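PDB 1BVO: transcription factor GAMBIF1 from Anopheles gambiae, which binds DNA through its Rel-homology specificity domain and probably activates transcription in insect immunity and development. Local coordinates for residues H66-V74 with V110-Q118. Residues are numbered along the deposited sequence; the frame is centred on the assembly and turned at random.
Sequences HKPHPHNLV and VEEALRLRQ
R117 reaches from helix 107-120 to the main-chain carbonyls of H69, P70 and H71. CB points at the loop of residues 68-71, and CG, anti to the backbone N (chi1 -170°), lies against the ring of P68, with P68 CB to R117 CG 3.9 Å. Beyond CG the bends at chi2 and chi3 bring the edge of the guanidinium to H69 O and P70 O, while H71 O lies obliquely, tilted from its plane. R117 NH1 gives the straighter bond, to H69 O at 2.6 Å, meeting that oxygen from above its carbonyl plane. R117 NH2 bonds H71 O at 2.9 Å, again from above the carbonyl plane, and makes a weak bond to P70 O, also 2.9 Å. An arginine suits this place because its several N-H groups can serve more than one main-chain carbonyl at once.

This is the Rel homology DNA-binding domain, an immunoglobulin-like beta fold; the helix is inserted between strands 101-103 and 142-152, and the loop leads into strand 72-74, which pairs with 101-103.

Prolines, lacking an N-H, fit the apolar side of the loop. P70 CB lies 4.1 Å from V110 CG1 and also faces the methyl of A113, small enough for the helix to approach this closely. L114, side by side with P70, puts CD2 3.8 Å from P70 N and near P68 O, a carbonyl bonded by H131. Within the loop, H71 N donates to H69 ND1 at 3.2 Å, while H69 NE2 bonds D139 O.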
# COMPACT_ATOMS: atom_id res chain seq x y z
N HIS C 66 11.38 -14.34 -23.51
CA HIS C 66 10.86 -14.01 -22.19
C HIS C 66 11.91 -13.35 -21.31
O HIS C 66 13.06 -13.77 -21.30
CB HIS C 66 10.34 -15.26 -21.50
CG HIS C 66 9.48 -16.11 -22.38
ND1 HIS C 66 8.10 -16.03 -22.38
CD2 HIS C 66 9.80 -16.99 -23.35
CE1 HIS C 66 7.62 -16.82 -23.31
NE2 HIS C 66 8.63 -17.42 -23.91
N LYS C 67 11.48 -12.37 -20.53
CA LYS C 67 12.34 -11.63 -19.62
C LYS C 67 12.03 -11.98 -18.18
O LYS C 67 10.89 -12.34 -17.84
CB LYS C 67 12.07 -10.12 -19.69
CG LYS C 67 11.91 -9.51 -21.05
CD LYS C 67 11.28 -8.13 -20.86
CE LYS C 67 11.31 -7.33 -22.14
NZ LYS C 67 12.71 -6.92 -22.42
N PRO C 68 13.00 -11.75 -17.29
CA PRO C 68 12.88 -12.00 -15.86
C PRO C 68 11.64 -11.28 -15.40
O PRO C 68 11.43 -10.10 -15.73
CB PRO C 68 14.13 -11.34 -15.30
CG PRO C 68 15.13 -11.64 -16.34
CD PRO C 68 14.38 -11.33 -17.62
N HIS C 69 10.75 -12.03 -14.77
CA HIS C 69 9.53 -11.46 -14.26
C HIS C 69 9.87 -11.19 -12.83
O HIS C 69 10.40 -12.06 -12.14
CB HIS C 69 8.38 -12.45 -14.37
CG HIS C 69 7.06 -11.83 -14.06
ND1 HIS C 69 6.83 -11.13 -12.89
CD2 HIS C 69 5.92 -11.75 -14.78
CE1 HIS C 69 5.61 -10.64 -12.92
NE2 HIS C 69 5.03 -11.00 -14.05
N PRO C 70 9.51 -10.00 -12.32
CA PRO C 70 9.77 -9.58 -10.94
C PRO C 70 9.37 -10.57 -9.85
O PRO C 70 10.11 -10.76 -8.88
CB PRO C 70 8.99 -8.27 -10.81
CG PRO C 70 7.92 -8.41 -11.87
CD PRO C 70 8.71 -8.98 -13.02
N HIS C 71 8.22 -11.20 -10.02
CA HIS C 71 7.73 -12.14 -9.03
C HIS C 71 8.73 -13.19 -8.55
O HIS C 71 9.55 -13.69 -9.32
CB HIS C 71 6.41 -12.74 -9.51
CG HIS C 71 5.30 -11.74 -9.57
ND1 HIS C 71 4.06 -12.03 -10.08
CD2 HIS C 71 5.24 -10.46 -9.13
CE1 HIS C 71 3.27 -10.98 -9.94
NE2 HIS C 71 3.96 -10.02 -9.37
N ASN C 72 8.74 -13.41 -7.23
CA ASN C 72 9.65 -14.36 -6.61
C ASN C 72 8.97 -15.70 -6.42
O ASN C 72 7.75 -15.76 -6.19
CB ASN C 72 10.12 -13.85 -5.25
CG ASN C 72 10.73 -12.48 -5.32
OD1 ASN C 72 11.57 -12.19 -6.18
ND2 ASN C 72 10.30 -11.61 -4.42
N LEU C 73 9.75 -16.77 -6.53
CA LEU C 73 9.24 -18.10 -6.30
C LEU C 73 9.72 -18.49 -4.93
O LEU C 73 10.90 -18.33 -4.61
CB LEU C 73 9.80 -19.08 -7.30
CG LEU C 73 9.13 -19.07 -8.67
CD1 LEU C 73 9.71 -20.19 -9.53
CD2 LEU C 73 7.64 -19.27 -8.49
N VAL C 74 8.80 -18.89 -4.07
CA VAL C 74 9.18 -19.29 -2.74
C VAL C 74 8.75 -20.73 -2.61
O VAL C 74 7.86 -21.19 -3.33
CB VAL C 74 8.54 -18.37 -1.68
CG1 VAL C 74 9.04 -16.94 -1.88
CG2 VAL C 74 7.03 -18.41 -1.79
N VAL C 110 8.55 -3.52 -8.14
CA VAL C 110 9.07 -4.14 -9.36
C VAL C 110 10.53 -3.83 -9.65
O VAL C 110 11.31 -4.76 -9.88
CB VAL C 110 8.29 -3.76 -10.64
CG1 VAL C 110 9.03 -4.26 -11.87
CG2 VAL C 110 6.90 -4.37 -10.62
N GLU C 111 10.91 -2.56 -9.60
CA GLU C 111 12.28 -2.18 -9.91
C GLU C 111 13.37 -2.83 -9.02
O GLU C 111 14.19 -3.59 -9.53
CB GLU C 111 12.46 -0.65 -9.98
CG GLU C 111 13.85 -0.19 -10.47
CD GLU C 111 13.84 0.67 -11.75
OE1 GLU C 111 12.76 1.20 -12.13
OE2 GLU C 111 14.92 0.82 -12.37
N GLU C 112 13.31 -2.59 -7.71
CA GLU C 112 14.27 -3.15 -6.74
C GLU C 112 14.35 -4.67 -6.90
O GLU C 112 15.43 -5.27 -6.82
CB GLU C 112 13.84 -2.76 -5.30
CG GLU C 112 14.45 -3.58 -4.15
CD GLU C 112 13.38 -4.04 -3.14
OE1 GLU C 112 12.95 -3.24 -2.27
OE2 GLU C 112 12.97 -5.23 -3.21
N ALA C 113 13.21 -5.28 -7.21
CA ALA C 113 13.12 -6.72 -7.41
C ALA C 113 13.96 -7.13 -8.61
O ALA C 113 14.88 -7.94 -8.49
CB ALA C 113 11.67 -7.13 -7.61
N LEU C 114 13.64 -6.56 -9.77
CA LEU C 114 14.38 -6.85 -10.99
C LEU C 114 15.83 -6.47 -10.80
O LEU C 114 16.73 -7.06 -11.41
CB LEU C 114 13.80 -6.08 -12.16
CG LEU C 114 12.47 -6.65 -12.65
CD1 LEU C 114 11.91 -5.79 -13.76
CD2 LEU C 114 12.68 -8.08 -13.12
N ARG C 115 16.05 -5.50 -9.92
CA ARG C 115 17.40 -5.04 -9.60
C ARG C 115 18.09 -6.29 -9.05
O ARG C 115 19.10 -6.73 -9.60
CB ARG C 115 17.33 -3.94 -8.53
CG ARG C 115 18.63 -3.16 -8.27
CD ARG C 115 18.73 -2.69 -6.83
NE ARG C 115 19.65 -3.51 -6.02
CZ ARG C 115 19.32 -4.14 -4.89
NH1 ARG C 115 18.08 -4.06 -4.40
NH2 ARG C 115 20.24 -4.88 -4.26
N LEU C 116 17.47 -6.91 -8.05
CA LEU C 116 18.01 -8.12 -7.42
C LEU C 116 18.15 -9.33 -8.34
O LEU C 116 19.16 -10.04 -8.27
CB LEU C 116 17.20 -8.49 -6.16
CG LEU C 116 17.39 -7.59 -4.94
CD1 LEU C 116 16.27 -7.81 -3.92
CD2 LEU C 116 18.75 -7.85 -4.31
N ARG C 117 17.17 -9.58 -9.21
CA ARG C 117 17.26 -10.72 -10.13
C ARG C 117 18.57 -10.58 -10.91
O ARG C 117 19.27 -11.56 -11.13
CB ARG C 117 16.04 -10.76 -11.06
CG ARG C 117 15.88 -12.06 -11.91
CD ARG C 117 15.49 -13.29 -11.08
NE ARG C 117 14.39 -13.01 -10.15
CZ ARG C 117 13.11 -12.90 -10.49
NH1 ARG C 117 12.74 -13.05 -11.76
NH2 ARG C 117 12.21 -12.57 -9.55
N GLN C 118 18.95 -9.34 -11.22
CA GLN C 118 20.20 -9.05 -11.96
C GLN C 118 21.46 -9.41 -11.16
O GLN C 118 22.39 -10.01 -11.72
CB GLN C 118 20.25 -7.58 -12.41
CG GLN C 118 21.46 -7.24 -13.32
CD GLN C 118 21.45 -5.82 -13.88
OE1 GLN C 118 21.49 -5.62 -15.10
NE2 GLN C 118 21.46 -4.82 -12.99